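Local coordinates for Maltose/maltodextrin transport permease homologue (Bdellovibrio bacteriovorus HD100, PDB 6FFL), which binds maltotriose through this MalE-like solute-binding domain, which is fused to the MalF subunit of a transporter that probably carries maltose and maltodextrins across the membrane, at residues A[83-87]-A[88-92]; A[288-291]-A[292-296]. All coordinates share one frame; numbering follows the deposited sequence. Where two conformers were deposited one is given.

Contact 1: A[83-87]-A[88-92]; sequences EVLGS and DYFQN
Leu85 lies alongside Tyr89, the two side chains pointing the same way across a short turn between two brief helical pieces. Methyl CD1 of Leu85 makes the main touch. It sits over one face of the Tyr89 ring, displaced toward the rim, as a CH-pi contact. Leu85 CD1 is 3.8 Å from the centroid of the Tyr89 ring, 27° off the normal. Leu85 CD1 comes nearest to Tyr89 CE1, at 3.4 Å. The inner part of the leucine joins in, with Leu85 CB 3.7 Å from Tyr89 CG. The torsions account for this pairing. Leu85 has CG beside its backbone N (chi1 -58°), while Tyr89 has CG opposite its own N (chi1 177°), and both chains then rise together from the turn. Phe90 adds a looser wall, its CZ 4.2 Å from Leu85 CD1. One face of the Phe90 ring is also met by Tyr89 CD1, which stands over its centre. Gly86 is the first residue to leave helix 82-85, with positive phi. Gly86 O receives Tyr89 N at 3.3 Å, from above the carbonyl plane. The same oxygen, Gly86 O, packs against Tyr89 CB at 3.2 Å. A weak bond from Phe90 N to Ser87 O, 3.1 Å long, marks the loosely bonded helix 87-90. Ser87 and Asp88 lie on the exposed side of the turn. The hydroxyl of Tyr89 is engaged by Thr295. Tyr89 also meets the ring of Phe93, and Phe90 stacks on His105 of the strand 104-109. Val84 and Leu85 rest on the helix 281-294, touching Tyr284, Val288, Leu291 and Lys292, so this turn packs at the surface of the solute-binding domain between that helix and the strand.

Contact 2: A[288-291]-A[292-296]; sequences VKLL and KYLTS
Val288 and Lys292 run side by side, one helical turn apart, near the C-terminal end of the helix 281-294. Methyl CG1 of Val288 touches the aliphatic tail of Lys292, with Lys292 CE 3.8 Å away. With CG beside the backbone N (chi1 -67°) the lysine starts over Val288 O, and its extended chain brings CE to Val288 CG1. Val288 O accepts Lys292 N at 3.0 Å in a nearly straight bond (166°). Lys289 contributes mainly its carbonyl, which takes Tyr293 N. Leu290 passes slantwise over Leu294, its CG 3.7 Å from Leu294 CD1, and Leu290 O receives Leu294 N at 2.8 Å. These two leucines face the helix 13-29, where Leu290 meets Leu23 and Phe26 and Leu294 meets Leu19. Leu291 O is held by Thr295 OG1, which donates to it at 2.9 Å. Thr295 N adds a weak bond of 3.3 Å to Leu291 O. With chi1 at 57°, the threonine hydroxyl folds back toward its own helix. Thr295 OG1 is also hydrogen-bonded to Tyr89 OH, so this buried hydroxyl has two partners. Just beyond, Ser296 OG and Ser296 N both reach Tyr293 O, the hydroxyl at 2.7 Å. As the backbone bonding becomes less regular, side-chain hydroxyls supplement it, while the leucines keep the inner side apolar and Lys292 sends its charged end along the exposed one.

Contact 1 is a surface turn, whereas contact 2 is partly buried, with Leu290, Leu291, Leu294 and Thr295 enclosed. Contact 1 joins helices 82-85 and 87-90 and rests on helix 281-294, whose last turns form contact 2. Their centres are about 13 Å apart. Tyr89 OH and Thr295 OG1 lie 2.7 Å apart, a probable hydrogen bond, and apolar packing continues the join, with Val84 CG1 3.8 Å from Val288 CG2. The chemistry follows the setting. In contact 1 the weakly bonded piece about 88-90 is accompanied by methyl-to-ring packing, while 288-296 relies on strong helical bonds and a hydroxyl-assisted end.

Contact 1: A[83-87]-A[88-92]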
ATOM      1  N   GLU A  83     -21.154   8.642  14.060  1.00 31.30           N
ATOM      2  CA  GLU A  83     -22.369   8.329  14.799  1.00 42.43           C
ATOM      3  C   GLU A  83     -22.548   6.828  14.984  1.00 45.17           C
ATOM      4  O   GLU A  83     -23.178   6.397  15.958  1.00 51.95           O
ATOM      5  CB  GLU A  83     -23.583   8.927  14.080  1.00 46.43           C
ATOM      6  CG  GLU A  83     -23.365  10.337  13.506  1.00 58.37           C
ATOM      7  CD  GLU A  83     -22.606  10.347  12.175  1.00 66.89           C
ATOM      8  OE1 GLU A  83     -22.250   9.255  11.676  1.00 64.16           O
ATOM      9  OE2 GLU A  83     -22.361  11.448  11.634  1.00 66.68           O
ATOM     10  N   VAL A  84     -21.998   6.027  14.071  1.00 36.51           N
ATOM     11  CA  VAL A  84     -22.123   4.575  14.154  1.00 34.74           C
ATOM     12  C   VAL A  84     -21.328   4.033  15.335  1.00 32.08           C
ATOM     13  O   VAL A  84     -21.834   3.236  16.134  1.00 39.14           O
ATOM     14  CB  VAL A  84     -21.665   3.929  12.833  1.00 32.24           C
ATOM     15  CG1 VAL A  84     -21.634   2.413  12.960  1.00 36.58           C
ATOM     16  CG2 VAL A  84     -22.572   4.365  11.682  1.00 38.04           C
ATOM     17  N   LEU A  85     -20.066   4.450  15.456  1.00 26.19           N
ATOM     18  CA  LEU A  85     -19.156   3.902  16.456  1.00 33.86           C
ATOM     19  C   LEU A  85     -18.939   4.809  17.664  1.00 36.94           C
ATOM     20  O   LEU A  85     -18.467   4.325  18.699  1.00 36.19           O
ATOM     21  CB  LEU A  85     -17.799   3.585  15.807  1.00 27.94           C
ATOM     22  CG  LEU A  85     -17.882   2.601  14.634  1.00 26.74           C
ATOM     23  CD1 LEU A  85     -16.557   2.469  13.920  1.00 25.00           C
ATOM     24  CD2 LEU A  85     -18.382   1.243  15.109  1.00 33.89           C
ATOM     25  N   GLY A  86     -19.269   6.089  17.570  1.00 33.30           N
ATOM     26  CA  GLY A  86     -19.021   7.019  18.667  1.00 40.23           C
ATOM     27  C   GLY A  86     -17.637   7.639  18.611  1.00 37.53           C
ATOM     28  O   GLY A  86     -16.688   7.076  18.067  1.00 35.09           O
ATOM     29  N   SER A  87     -17.518   8.823  19.221  1.00 47.51           N
ATOM     30  CA  SER A  87     -16.248   9.548  19.208  1.00 47.40           C
ATOM     31  C   SER A  87     -15.210   8.892  20.114  1.00 46.84           C
ATOM     32  O   SER A  87     -14.021   8.841  19.770  1.00 44.77           O
ATOM     33  CB  SER A  87     -16.470  11.002  19.620  1.00 63.33           C
ATOM     34  OG  SER A  87     -15.349  11.511  20.323  1.00 69.56           O
ATOM     35  N   ASP A  88     -15.628   8.393  21.280  1.00 42.64           N
ATOM     36  CA  ASP A  88     -14.686   7.692  22.146  1.00 43.17           C
ATOM     37  C   ASP A  88     -14.078   6.471  21.461  1.00 36.77           C
ATOM     38  O   ASP A  88     -13.009   6.008  21.870  1.00 43.94           O
ATOM     39  CB  ASP A  88     -15.374   7.287  23.450  1.00 53.22           C
ATOM     40  CG  ASP A  88     -15.600   8.469  24.378  1.00 60.38           C
ATOM     41  OD1 ASP A  88     -14.842   9.460  24.284  1.00 59.12           O
ATOM     42  OD2 ASP A  88     -16.539   8.407  25.199  1.00 67.23           O
ATOM     43  N   TYR A  89     -14.729   5.945  20.426  1.00 31.76           N
ATOM     44  CA  TYR A  89     -14.157   4.833  19.681  1.00 32.29           C
ATOM     45  C   TYR A  89     -12.849   5.240  19.010  1.00 26.29           C
ATOM     46  O   TYR A  89     -11.829   4.556  19.150  1.00 22.77           O
ATOM     47  CB  TYR A  89     -15.172   4.330  18.650  1.00 29.11           C
ATOM     48  CG  TYR A  89     -14.665   3.226  17.758  1.00 27.80           C
ATOM     49  CD1 TYR A  89     -14.104   3.516  16.519  1.00 25.81           C
ATOM     50  CD2 TYR A  89     -14.752   1.892  18.144  1.00 28.87           C
ATOM     51  CE1 TYR A  89     -13.630   2.513  15.699  1.00 34.95           C
ATOM     52  CE2 TYR A  89     -14.281   0.878  17.326  1.00 28.75           C
ATOM     53  CZ  TYR A  89     -13.722   1.195  16.107  1.00 32.22           C
ATOM     54  OH  TYR A  89     -13.254   0.202  15.276  1.00 34.38           O
ATOM     55  N   PHE A  90     -12.855   6.358  18.276  1.00 25.38           N
ATOM     56  CA  PHE A  90     -11.718   6.669  17.415  1.00 23.91           C
ATOM     57  C   PHE A  90     -10.484   7.102  18.197  1.00 20.41           C
ATOM     58  O   PHE A  90      -9.365   6.923  17.701  1.00 20.05           O
ATOM     59  CB  PHE A  90     -12.121   7.730  16.387  1.00 26.85           C
ATOM     60  CG  PHE A  90     -12.981   7.171  15.284  1.00 20.99           C
ATOM     61  CD1 PHE A  90     -12.413   6.423  14.267  1.00 22.51           C
ATOM     62  CD2 PHE A  90     -14.356   7.344  15.302  1.00 28.24           C
ATOM     63  CE1 PHE A  90     -13.190   5.868  13.269  1.00 23.02           C
ATOM     64  CE2 PHE A  90     -15.146   6.791  14.299  1.00 25.26           C
ATOM     65  CZ  PHE A  90     -14.555   6.050  13.289  1.00 22.64           C
ATOM     66  N   GLN A  91     -10.652   7.649  19.405  0.51 22.93           N
ATOM     67  CA  GLN A  91      -9.490   8.045  20.195  0.51 26.03           C
ATOM     68  C   GLN A  91      -8.667   6.850  20.665  0.51 22.04           C
ATOM     69  O   GLN A  91      -7.545   7.046  21.143  0.51 25.02           O
ATOM     70  CB  GLN A  91      -9.919   8.891  21.403  0.51 29.73           C
ATOM     71  CG  GLN A  91     -11.073   8.314  22.204  0.51 30.84           C
ATOM     72  CD  GLN A  91     -11.340   9.048  23.520  0.51 41.26           C
ATOM     73  OE1 GLN A  91     -10.779   8.709  24.567  0.51 31.91           O
ATOM     74  NE2 GLN A  91     -12.219  10.044  23.469  0.51 38.06           N
ATOM     75  N   ASN A  92      -9.186   5.631  20.535  1.00 20.26           N
ATOM     76  CA  ASN A  92      -8.455   4.438  20.952  1.00 23.33           C
ATOM     77  C   ASN A  92      -7.513   3.925  19.879  1.00 20.19           C
ATOM     78  O   ASN A  92      -6.811   2.928  20.114  1.00 19.26           O
ATOM     79  CB  ASN A  92      -9.430   3.321  21.344  1.00 21.99           C
ATOM     80  CG  ASN A  92     -10.283   3.679  22.544  1.00 22.72           C
ATOM     81  OD1 ASN A  92     -11.437   3.254  22.642  1.00 32.87           O
ATOM     82  ND2 ASN A  92      -9.729   4.471  23.460  1.00 22.18           N
TER

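Contact 2: A[288-291]-A[292-296]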
ATOM      1  N   VAL A 288     -22.431  -3.792  11.252  1.00 21.57           N
ATOM      2  CA  VAL A 288     -21.791  -3.031  12.317  1.00 21.73           C
ATOM      3  C   VAL A 288     -21.132  -3.972  13.318  1.00 18.48           C
ATOM      4  O   VAL A 288     -20.008  -3.724  13.770  1.00 22.60           O
ATOM      5  CB  VAL A 288     -22.813  -2.085  12.975  1.00 23.56           C
ATOM      6  CG1 VAL A 288     -22.277  -1.502  14.267  1.00 23.24           C
ATOM      7  CG2 VAL A 288     -23.162  -0.964  12.001  1.00 24.67           C
ATOM      8  N   LYS A 289     -21.802  -5.080  13.653  1.00 21.14           N
ATOM      9  CA  LYS A 289     -21.196  -6.083  14.526  1.00 23.04           C
ATOM     10  C   LYS A 289     -19.902  -6.618  13.931  1.00 23.87           C
ATOM     11  O   LYS A 289     -18.889  -6.740  14.626  1.00 26.51           O
ATOM     12  CB  LYS A 289     -22.169  -7.234  14.780  1.00 25.09           C
ATOM     13  CG  LYS A 289     -23.292  -6.906  15.735  1.00 33.46           C
ATOM     14  CD  LYS A 289     -24.201  -8.105  15.916  1.00 42.57           C
ATOM     15  CE  LYS A 289     -24.724  -8.197  17.336  1.00 49.21           C
ATOM     16  NZ  LYS A 289     -26.044  -8.873  17.361  1.00 47.71           N
ATOM     17  N   LEU A 290     -19.915  -6.931  12.633  1.00 20.64           N
ATOM     18  CA  LEU A 290     -18.721  -7.465  11.993  1.00 19.85           C
ATOM     19  C   LEU A 290     -17.603  -6.431  11.959  1.00 23.42           C
ATOM     20  O   LEU A 290     -16.435  -6.766  12.187  1.00 19.23           O
ATOM     21  CB  LEU A 290     -19.057  -7.946  10.583  1.00 19.58           C
ATOM     22  CG  LEU A 290     -17.908  -8.633   9.844  1.00 24.10           C
ATOM     23  CD1 LEU A 290     -17.466  -9.868  10.623  1.00 16.93           C
ATOM     24  CD2 LEU A 290     -18.336  -9.008   8.437  1.00 22.50           C
ATOM     25  N   LEU A 291     -17.948  -5.172  11.664  1.00 20.43           N
ATOM     26  CA  LEU A 291     -16.962  -4.090  11.655  1.00 21.30           C
ATOM     27  C   LEU A 291     -16.291  -3.931  13.015  1.00 24.48           C
ATOM     28  O   LEU A 291     -15.069  -3.752  13.102  1.00 20.30           O
ATOM     29  CB  LEU A 291     -17.649  -2.783  11.248  1.00 21.70           C
ATOM     30  CG  LEU A 291     -16.883  -1.477  11.439  1.00 27.18           C
ATOM     31  CD1 LEU A 291     -15.713  -1.485  10.526  1.00 27.26           C
ATOM     32  CD2 LEU A 291     -17.774  -0.273  11.144  1.00 33.34           C
ATOM     33  N   LYS A 292     -17.079  -3.955  14.088  1.00 20.59           N
ATOM     34  CA  LYS A 292     -16.501  -3.853  15.424  1.00 20.41           C
ATOM     35  C   LYS A 292     -15.626  -5.062  15.736  1.00 23.60           C
ATOM     36  O   LYS A 292     -14.558  -4.924  16.343  1.00 20.30           O
ATOM     37  CB  LYS A 292     -17.610  -3.710  16.464  1.00 19.27           C
ATOM     38  CG  LYS A 292     -18.396  -2.389  16.388  1.00 21.09           C
ATOM     39  CD  LYS A 292     -19.544  -2.413  17.417  1.00 27.45           C
ATOM     40  CE  LYS A 292     -20.292  -1.093  17.488  1.00 30.41           C
ATOM     41  NZ  LYS A 292     -21.514  -1.196  18.357  1.00 29.36           N
ATOM     42  N   TYR A 293     -16.053  -6.256  15.321  1.00 18.09           N
ATOM     43  CA  TYR A 293     -15.251  -7.453  15.570  1.00 23.74           C
ATOM     44  C   TYR A 293     -13.925  -7.413  14.807  1.00 17.99           C
ATOM     45  O   TYR A 293     -12.864  -7.732  15.367  1.00 18.93           O
ATOM     46  CB  TYR A 293     -16.048  -8.701  15.197  1.00 19.80           C
ATOM     47  CG  TYR A 293     -15.239  -9.970  15.288  1.00 23.37           C
ATOM     48  CD1 TYR A 293     -14.877 -10.493  16.525  1.00 25.25           C
ATOM     49  CD2 TYR A 293     -14.838 -10.643  14.146  1.00 26.76           C
ATOM     50  CE1 TYR A 293     -14.133 -11.654  16.620  1.00 30.46           C
ATOM     51  CE2 TYR A 293     -14.096 -11.810  14.229  1.00 30.35           C
ATOM     52  CZ  TYR A 293     -13.746 -12.306  15.467  1.00 34.99           C
ATOM     53  OH  TYR A 293     -13.008 -13.461  15.556  1.00 44.18           O
ATOM     54  N   LEU A 294     -13.959  -7.043  13.524  1.00 19.22           N
ATOM     55  CA  LEU A 294     -12.746  -7.119  12.714  1.00 17.28           C
ATOM     56  C   LEU A 294     -11.750  -6.027  13.061  1.00 16.97           C
ATOM     57  O   LEU A 294     -10.595  -6.110  12.628  1.00 19.28           O
ATOM     58  CB  LEU A 294     -13.083  -7.056  11.218  1.00 19.23           C
ATOM     59  CG  LEU A 294     -13.838  -8.276  10.675  1.00 20.26           C
ATOM     60  CD1 LEU A 294     -14.264  -8.054   9.224  1.00 19.71           C
ATOM     61  CD2 LEU A 294     -13.000  -9.546  10.817  1.00 22.91           C
ATOM     62  N   THR A 295     -12.158  -5.019  13.831  1.00 15.56           N
ATOM     63  CA  THR A 295     -11.235  -4.024  14.340  1.00 13.71           C
ATOM     64  C   THR A 295     -10.947  -4.224  15.824  1.00 15.62           C
ATOM     65  O   THR A 295     -10.199  -3.432  16.408  1.00 17.31           O
ATOM     66  CB  THR A 295     -11.776  -2.609  14.092  1.00 19.32           C
ATOM     67  OG1 THR A 295     -13.062  -2.468  14.706  1.00 20.68           O
ATOM     68  CG2 THR A 295     -11.898  -2.319  12.580  1.00 18.76           C
ATOM     69  N   SER A 296     -11.496  -5.275  16.437  1.00 17.88           N
ATOM     70  CA  SER A 296     -11.276  -5.517  17.856  1.00 19.21           C
ATOM     71  C   SER A 296      -9.844  -5.980  18.096  1.00 21.04           C
ATOM     72  O   SER A 296      -9.165  -6.485  17.200  1.00 18.65           O
ATOM     73  CB  SER A 296     -12.271  -6.553  18.408  1.00 24.11           C
ATOM     74  OG  SER A 296     -12.007  -7.870  17.948  1.00 20.44           O
TER